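Local coordinates for protein short-chain type dehydrogenase/reductase (PDB 3SVT) that probably catalyses a nicotinamide-dependent oxidation or reduction as a member of the short-chain dehydrogenase/reductase family, possibly in aromatic hydrocarbon breakdown, at residues A266-V271 with D275-L280; E114-T119 with Y164-S169; G254-M257 with G261-F264. One frame throughout, in Å; residues are numbered along the deposited sequence.

Contact 1 (A266-V271 with D275-L280); sequences AMLEPV and DALRGL
L268 O receives the backbone N-H of V271 with an N to O distance of 3.0 Å, an i to i+3 bond that marks the kink near the end of helix 265-272. The side chain of the same L268 faces the returning chain, where L277 carries the contact. One methyl of L277, CD2, rests 4.0 Å from L268 CB. The other, CD1, reaches past it to the backbone of the helix, 3.9 Å from E269 CA and as far from E269 N. With L277 CG beside its own backbone N (chi1 -70°), the isobutyl fork can straddle these two neighbouring residues. The carboxylate of E269 turns away, and the side-chain contact is apolar.

Around L277 the chain turns, with G279 N bonded to A276 O at 3.1 Å, while R278 NH2 and D275 OD1 form a salt bridge whose hydrogen bond is weak. L277 O accepts a hydrogen bond from W160 NE1, and R278 O one from S185 OG of the second subunit. About 119 Å² is buried between the segments, a small apolar contact. It is the fold-back of a C-terminal tail onto its last helix, following the final strand of a Rossmann-type sheet and reaching a neighbouring subunit.

Contact 2 (E114-T119 with Y164-S169); sequences EAWRRT and YGVTKS
W116 and T119 of helix 113-140 meet V166 and T167 of helix 163-182, with segment axes 10.4 Å apart at closest and only 24° from parallel. Along the first segment, E114 and R117 come first as a pair one turn apart: R117 NH2 lies 2.9 Å from E114 OE1, a salt bridge that uses the anti side of the carboxylate and leaves its plane. A115 O is gripped twice from the next turn, by T119 N and by T119 OG1 at 3.0 Å, the hydroxyl standing above the carbonyl plane.

W116 is the long arm of the contact. Its indole swings out with CG opposite the backbone N (chi1 172°), which brings the far carbon CH2 to 4.0 Å from V166 CG2, with V166 CG1 almost as near. The two side chains cross at about a right angle, and the isopropyl group meets the ring obliquely. At its polar end, W116 NE1 bonds to N125 OD1 of the second subunit, so the indole, also packed on M128 of that subunit, takes part in the subunit interface.

T119, one turn on from A115, turns its methyl towards the other helix. T119 CG2 lies 4.0 Å from T167 OG1, and T167 CG2 packs at 4.0 Å from T119 O. The T167 hydroxyl has hydrogen-bond partners outside the two segments, N123 ND2 and A163 O, whereas T119 offers it only a methyl.

Y164 and K168 have the spacing of the YxxxK signature of the family, and Y164 touches S151. Across the pair, then, the chemistry is mostly methyl and ring packing, with two threonine methyls set against oxygens, while the polar ends of W116 and T167 have partners outside the two segments, consistent with a helix pair held by dispersion and shape at a subunit interface.

Contact 3 (G254-M257 with G261-F264); sequences GGQM and GPDF
The amide of Q256 points its nitrogen at the ring of P262: NE2 lies 3.8 Å from P262 CD and 3.9 Å from P262 N, and it also approaches G261 CA at 4.0 Å. The second flat group, the F264 ring, has P262 CB at its edge, in plane, and meets F161 edge-to-face, so the proline stands between the amide and the phenyl group. Q256 and P262 cross at about a right angle. The glutamine reaches that far because its chain is fully stretched, with CG opposite the backbone N (chi1 180°) and the rest extended. NE2 also bonds to R260 O, on the residue before G261; that bond satisfies one N-H of the amide, and the contacts with the proline are packing.

Both segments belong to the loop that joins strand 249-252 of the parallel sheet to helix 265-272. It opens with D253, G254 and G255, as in the Asp-Gly-Gly that often ends this strand in the family. G255, at phi 87°, has angles that call for glycine. The carboxylate of D253 takes the backbone N-H groups of G255 and M257, while Y215 of helix 209-218 touches Q256, P262 and F264 together. F264 itself sits at the N-cap position of helix 265-272.

Along the chain contact 2 closes first, then contact 3, then contact 1, whose helix follows directly on F264. Their centres lie 19 to 20 Å apart. Contacts 2 and 3 come no nearer than about 9 Å between nearest atoms, and contacts 1 and 2 about 12 Å. Contact 2 joins helix 113-140 to helix 163-182, the latter carrying the YxxxK residues, whereas contacts 3 and 1 belong to the run from strand 249-252 through helix 265-272 to the C terminus. Contacts 1 and 2 touch the second subunit, and contact 3 the third. The C-terminal run thus links the sheet's end to two different neighbours in the tetramer.

Contact 1 (A266-V271 with D275-L280)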
loop_
_atom_site.group_PDB
_atom_site.type_symbol
_atom_site.label_atom_id
_atom_site.label_comp_id
_atom_site.label_asym_id
_atom_site.label_seq_id
_atom_site.Cartn_x
_atom_site.Cartn_y
_atom_site.Cartn_z
ATOM N N ALA B 266 -21.323 2.493 -19.185
ATOM C CA ALA B 266 -22.567 2.080 -19.832
ATOM C C ALA B 266 -23.785 2.832 -19.265
ATOM O O ALA B 266 -24.676 3.219 -19.999
ATOM C CB ALA B 266 -22.740 0.548 -19.673
ATOM N N MET B 267 -23.798 3.039 -17.954
ATOM C CA MET B 267 -24.847 3.816 -17.281
ATOM C C MET B 267 -24.724 5.321 -17.584
ATOM O O MET B 267 -25.722 5.982 -17.840
ATOM C CB MET B 267 -24.767 3.585 -15.752
ATOM C CG MET B 267 -25.682 4.503 -14.881
ATOM S SD MET B 267 -25.637 4.169 -13.073
ATOM C CE MET B 267 -26.801 5.394 -12.471
ATOM N N LEU B 268 -23.495 5.843 -17.551
ATOM C CA LEU B 268 -23.245 7.298 -17.499
ATOM C C LEU B 268 -23.070 7.955 -18.872
ATOM O O LEU B 268 -23.451 9.123 -19.065
ATOM C CB LEU B 268 -22.029 7.607 -16.608
ATOM C CG LEU B 268 -22.095 7.160 -15.127
ATOM C CD1 LEU B 268 -20.773 7.458 -14.399
ATOM C CD2 LEU B 268 -23.276 7.807 -14.380
ATOM N N GLU B 269 -22.509 7.220 -19.829
ATOM C CA GLU B 269 -22.262 7.790 -21.176
ATOM C C GLU B 269 -23.520 8.372 -21.828
ATOM O O GLU B 269 -23.481 9.473 -22.350
ATOM C CB GLU B 269 -21.591 6.772 -22.117
ATOM C CG GLU B 269 -21.090 7.372 -23.451
ATOM C CD GLU B 269 -22.145 7.436 -24.574
ATOM O OE1 GLU B 269 -23.233 6.825 -24.460
ATOM O OE2 GLU B 269 -21.876 8.101 -25.609
ATOM N N PRO B 270 -24.645 7.638 -21.813
ATOM C CA PRO B 270 -25.876 8.209 -22.405
ATOM C C PRO B 270 -26.420 9.492 -21.724
ATOM O O PRO B 270 -27.137 10.273 -22.363
ATOM C CB PRO B 270 -26.885 7.062 -22.279
ATOM C CG PRO B 270 -26.009 5.796 -22.231
ATOM C CD PRO B 270 -24.812 6.216 -21.443
ATOM N N VAL B 271 -26.066 9.693 -20.458
ATOM C CA VAL B 271 -26.525 10.822 -19.664
ATOM C C VAL B 271 -25.561 12.020 -19.766
ATOM O O VAL B 271 -26.006 13.142 -19.807
ATOM C CB VAL B 271 -26.672 10.433 -18.163
ATOM C CG1 VAL B 271 -26.948 11.658 -17.312
ATOM C CG2 VAL B 271 -27.786 9.370 -17.949
ATOM N N ASP B 275 -17.261 12.777 -23.653
ATOM C CA ASP B 275 -16.311 13.858 -23.428
ATOM C C ASP B 275 -16.379 14.356 -21.997
ATOM O O ASP B 275 -15.342 14.539 -21.369
ATOM C CB ASP B 275 -16.577 14.978 -24.386
ATOM C CG ASP B 275 -16.410 14.538 -25.825
ATOM O OD1 ASP B 275 -15.281 14.210 -26.234
ATOM O OD2 ASP B 275 -17.425 14.496 -26.526
ATOM N N ALA B 276 -17.592 14.540 -21.480
ATOM C CA ALA B 276 -17.766 14.930 -20.084
ATOM C C ALA B 276 -17.119 13.936 -19.113
ATOM O O ALA B 276 -16.694 14.324 -18.040
ATOM C CB ALA B 276 -19.264 15.111 -19.749
ATOM N N LEU B 277 -17.060 12.658 -19.490
ATOM C CA LEU B 277 -16.556 11.626 -18.585
ATOM C C LEU B 277 -15.028 11.652 -18.465
ATOM O O LEU B 277 -14.458 11.029 -17.581
ATOM C CB LEU B 277 -17.048 10.248 -19.048
ATOM C CG LEU B 277 -18.553 9.964 -18.880
ATOM C CD1 LEU B 277 -18.863 8.564 -19.424
ATOM C CD2 LEU B 277 -18.985 10.083 -17.411
ATOM N N ARG B 278 -14.372 12.383 -19.356
ATOM C CA ARG B 278 -12.934 12.635 -19.228
ATOM C C ARG B 278 -12.646 14.115 -18.933
ATOM O O ARG B 278 -11.527 14.592 -19.150
ATOM C CB ARG B 278 -12.186 12.158 -20.486
ATOM C CG ARG B 278 -12.515 12.926 -21.739
ATOM C CD ARG B 278 -11.568 12.591 -22.874
ATOM N NE ARG B 278 -12.056 13.199 -24.105
ATOM C CZ ARG B 278 -11.853 14.460 -24.466
ATOM N NH1 ARG B 278 -11.126 15.297 -23.730
ATOM N NH2 ARG B 278 -12.381 14.900 -25.596
ATOM N N GLY B 279 -13.650 14.808 -18.399
ATOM C CA GLY B 279 -13.573 16.215 -18.126
ATOM C C GLY B 279 -14.012 16.863 -19.413
ATOM O O GLY B 279 -14.380 16.187 -20.354
ATOM N N LEU B 280 -13.967 18.152 -19.518
ATOM C CA LEU B 280 -14.525 18.757 -20.736
ATOM C C LEU B 280 -15.970 19.109 -20.447
ATOM O O LEU B 280 -16.877 18.284 -20.530
ATOM C CB LEU B 280 -14.400 17.879 -22.002
ATOM C CG LEU B 280 -14.659 18.687 -23.288
ATOM C CD1 LEU B 280 -13.978 20.049 -23.252
ATOM C CD2 LEU B 280 -14.206 17.944 -24.534
#

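Contact 2 (E114-T119 with Y164-S169)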
loop_
_atom_site.group_PDB
_atom_site.type_symbol
_atom_site.label_atom_id
_atom_site.label_comp_id
_atom_site.label_asym_id
_atom_site.label_seq_id
_atom_site.Cartn_x
_atom_site.Cartn_y
_atom_site.Cartn_z
ATOM N N GLU B 114 -22.339 20.853 -3.148
ATOM C CA GLU B 114 -23.207 20.615 -2.002
ATOM C C GLU B 114 -23.339 19.114 -1.689
ATOM O O GLU B 114 -23.189 18.692 -0.538
ATOM C CB GLU B 114 -24.581 21.218 -2.259
ATOM C CG GLU B 114 -25.530 21.067 -1.082
ATOM C CD GLU B 114 -25.208 21.960 0.097
ATOM O OE1 GLU B 114 -24.437 22.927 -0.065
ATOM O OE2 GLU B 114 -25.749 21.684 1.193
ATOM N N ALA B 115 -23.601 18.313 -2.712
ATOM C CA ALA B 115 -23.616 16.847 -2.541
ATOM C C ALA B 115 -22.270 16.343 -1.990
ATOM O O ALA B 115 -22.231 15.555 -1.044
ATOM C CB ALA B 115 -23.924 16.172 -3.871
ATOM N N TRP B 116 -21.170 16.815 -2.587
ATOM C CA TRP B 116 -19.822 16.501 -2.099
ATOM C C TRP B 116 -19.638 16.841 -0.610
ATOM O O TRP B 116 -19.245 15.975 0.184
ATOM C CB TRP B 116 -18.793 17.263 -2.934
ATOM C CG TRP B 116 -17.369 17.193 -2.437
ATOM C CD1 TRP B 116 -16.806 17.939 -1.435
ATOM C CD2 TRP B 116 -16.320 16.365 -2.958
ATOM N NE1 TRP B 116 -15.471 17.606 -1.286
ATOM C CE2 TRP B 116 -15.145 16.650 -2.208
ATOM C CE3 TRP B 116 -16.248 15.420 -3.996
ATOM C CZ2 TRP B 116 -13.924 16.011 -2.451
ATOM C CZ3 TRP B 116 -15.021 14.793 -4.239
ATOM C CH2 TRP B 116 -13.886 15.085 -3.462
ATOM N N ARG B 117 -19.967 18.083 -0.237
ATOM C CA ARG B 117 -19.824 18.528 1.147
ATOM C C ARG B 117 -20.654 17.686 2.122
ATOM O O ARG B 117 -20.186 17.426 3.229
ATOM C CB ARG B 117 -20.195 20.020 1.310
ATOM C CG ARG B 117 -19.116 20.983 0.869
ATOM C CD ARG B 117 -19.416 22.434 1.283
ATOM N NE ARG B 117 -20.632 22.918 0.664
ATOM C CZ ARG B 117 -20.727 23.420 -0.577
ATOM N NH1 ARG B 117 -19.669 23.543 -1.367
ATOM N NH2 ARG B 117 -21.906 23.844 -1.033
ATOM N N ARG B 118 -21.886 17.304 1.732
ATOM C CA ARG B 118 -22.738 16.435 2.561
ATOM C C ARG B 118 -22.105 15.075 2.801
ATOM O O ARG B 118 -22.012 14.590 3.953
ATOM C CB ARG B 118 -24.143 16.240 1.940
ATOM N N THR B 119 -21.628 14.470 1.725
ATOM C CA THR B 119 -20.851 13.218 1.829
ATOM C C THR B 119 -19.647 13.319 2.763
ATOM O O THR B 119 -19.401 12.403 3.538
ATOM C CB THR B 119 -20.422 12.736 0.453
ATOM O OG1 THR B 119 -21.588 12.662 -0.352
ATOM C CG2 THR B 119 -19.784 11.338 0.521
ATOM N N TYR B 164 -17.149 9.543 -2.585
ATOM C CA TYR B 164 -17.268 8.258 -1.885
ATOM C C TYR B 164 -15.910 7.655 -1.503
ATOM O O TYR B 164 -15.614 7.464 -0.306
ATOM C CB TYR B 164 -18.122 7.264 -2.703
ATOM C CG TYR B 164 -18.563 6.031 -1.905
ATOM C CD1 TYR B 164 -19.150 6.160 -0.642
ATOM C CD2 TYR B 164 -18.374 4.747 -2.406
ATOM C CE1 TYR B 164 -19.545 5.036 0.102
ATOM C CE2 TYR B 164 -18.766 3.620 -1.673
ATOM C CZ TYR B 164 -19.348 3.767 -0.430
ATOM O OH TYR B 164 -19.738 2.652 0.288
ATOM N N GLY B 165 -15.073 7.369 -2.491
ATOM C CA GLY B 165 -13.781 6.733 -2.213
ATOM C C GLY B 165 -12.822 7.667 -1.486
ATOM O O GLY B 165 -12.005 7.226 -0.647
ATOM N N VAL B 166 -12.923 8.956 -1.811
ATOM C CA VAL B 166 -12.121 9.991 -1.180
ATOM C C VAL B 166 -12.386 9.966 0.329
ATOM O O VAL B 166 -11.451 9.885 1.140
ATOM C CB VAL B 166 -12.496 11.371 -1.751
ATOM C CG1 VAL B 166 -11.883 12.490 -0.941
ATOM C CG2 VAL B 166 -12.128 11.471 -3.260
ATOM N N THR B 167 -13.655 10.015 0.719
ATOM C CA THR B 167 -13.985 10.076 2.153
ATOM C C THR B 167 -13.749 8.754 2.825
ATOM O O THR B 167 -13.317 8.723 3.968
ATOM C CB THR B 167 -15.446 10.516 2.435
ATOM O OG1 THR B 167 -16.348 9.644 1.748
ATOM C CG2 THR B 167 -15.692 11.997 2.007
ATOM N N LYS B 168 -14.037 7.651 2.145
ATOM C CA LYS B 168 -13.799 6.339 2.751
ATOM C C LYS B 168 -12.286 6.119 2.971
ATOM O O LYS B 168 -11.898 5.514 3.958
ATOM C CB LYS B 168 -14.461 5.216 1.940
ATOM C CG LYS B 168 -15.992 5.123 2.152
ATOM C CD LYS B 168 -16.362 5.055 3.657
ATOM C CE LYS B 168 -17.734 4.363 3.913
ATOM N NZ LYS B 168 -18.841 4.889 3.061
ATOM N N SER B 169 -11.438 6.630 2.082
ATOM C CA SER B 169 -9.976 6.650 2.337
ATOM C C SER B 169 -9.615 7.403 3.627
ATOM O O SER B 169 -8.749 6.949 4.389
ATOM C CB SER B 169 -9.199 7.277 1.189
ATOM O OG SER B 169 -9.248 6.446 0.046
#

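Contact 3 (G254-M257 with G261-F264)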
loop_
_atom_site.group_PDB
_atom_site.type_symbol
_atom_site.label_atom_id
_atom_site.label_comp_id
_atom_site.label_asym_id
_atom_site.label_seq_id
_atom_site.Cartn_x
_atom_site.Cartn_y
_atom_site.Cartn_z
ATOM N N GLY B 254 -14.518 -10.608 -2.578
ATOM C CA GLY B 254 -14.339 -11.663 -3.589
ATOM C C GLY B 254 -13.023 -11.601 -4.367
ATOM O O GLY B 254 -12.858 -12.291 -5.376
ATOM N N GLY B 255 -12.095 -10.792 -3.878
ATOM C CA GLY B 255 -10.824 -10.524 -4.520
ATOM C C GLY B 255 -10.833 -9.385 -5.532
ATOM O O GLY B 255 -9.869 -9.223 -6.278
ATOM N N GLN B 256 -11.906 -8.593 -5.573
ATOM C CA GLN B 256 -12.005 -7.525 -6.587
ATOM C C GLN B 256 -10.832 -6.536 -6.524
ATOM O O GLN B 256 -10.382 -6.062 -7.552
ATOM C CB GLN B 256 -13.330 -6.771 -6.503
ATOM C CG GLN B 256 -13.429 -5.664 -7.550
ATOM C CD GLN B 256 -14.785 -5.031 -7.681
ATOM O OE1 GLN B 256 -15.730 -5.408 -6.984
ATOM N NE2 GLN B 256 -14.902 -4.057 -8.616
ATOM N N MET B 257 -10.288 -6.288 -5.338
ATOM C CA MET B 257 -9.198 -5.320 -5.199
ATOM C C MET B 257 -7.952 -5.699 -5.976
ATOM O O MET B 257 -7.089 -4.863 -6.180
ATOM C CB MET B 257 -8.846 -5.071 -3.708
ATOM C CG MET B 257 -8.035 -6.152 -3.059
ATOM S SD MET B 257 -7.528 -5.814 -1.350
ATOM C CE MET B 257 -5.999 -6.750 -1.327
ATOM N N GLY B 261 -11.550 -1.152 -9.872
ATOM C CA GLY B 261 -12.882 -0.715 -9.582
ATOM C C GLY B 261 -13.751 -0.853 -10.828
ATOM O O GLY B 261 -13.237 -1.005 -11.929
ATOM N N PRO B 262 -15.080 -0.763 -10.657
ATOM C CA PRO B 262 -16.005 -0.866 -11.762
ATOM C C PRO B 262 -15.966 0.332 -12.712
ATOM O O PRO B 262 -15.588 1.459 -12.333
ATOM C CB PRO B 262 -17.365 -0.950 -11.063
ATOM C CG PRO B 262 -17.180 -0.096 -9.867
ATOM C CD PRO B 262 -15.770 -0.448 -9.394
ATOM N N ASP B 263 -16.359 0.055 -13.946
ATOM C CA ASP B 263 -16.481 1.047 -15.012
ATOM C C ASP B 263 -17.975 1.248 -15.248
ATOM O O ASP B 263 -18.639 0.361 -15.787
ATOM C CB ASP B 263 -15.790 0.492 -16.257
ATOM C CG ASP B 263 -15.909 1.396 -17.469
ATOM O OD1 ASP B 263 -16.549 2.481 -17.419
ATOM O OD2 ASP B 263 -15.350 0.982 -18.491
ATOM N N PHE B 264 -18.500 2.410 -14.841
ATOM C CA PHE B 264 -19.941 2.702 -14.940
ATOM C C PHE B 264 -20.282 3.406 -16.260
ATOM O O PHE B 264 -21.360 3.994 -16.388
ATOM C CB PHE B 264 -20.428 3.542 -13.754
ATOM C CG PHE B 264 -20.876 2.727 -12.541
ATOM C CD1 PHE B 264 -20.011 1.824 -11.918
ATOM C CD2 PHE B 264 -22.154 2.904 -12.009
ATOM C CE1 PHE B 264 -20.433 1.073 -10.814
ATOM C CE2 PHE B 264 -22.600 2.176 -10.881
ATOM C CZ PHE B 264 -21.733 1.257 -10.272
#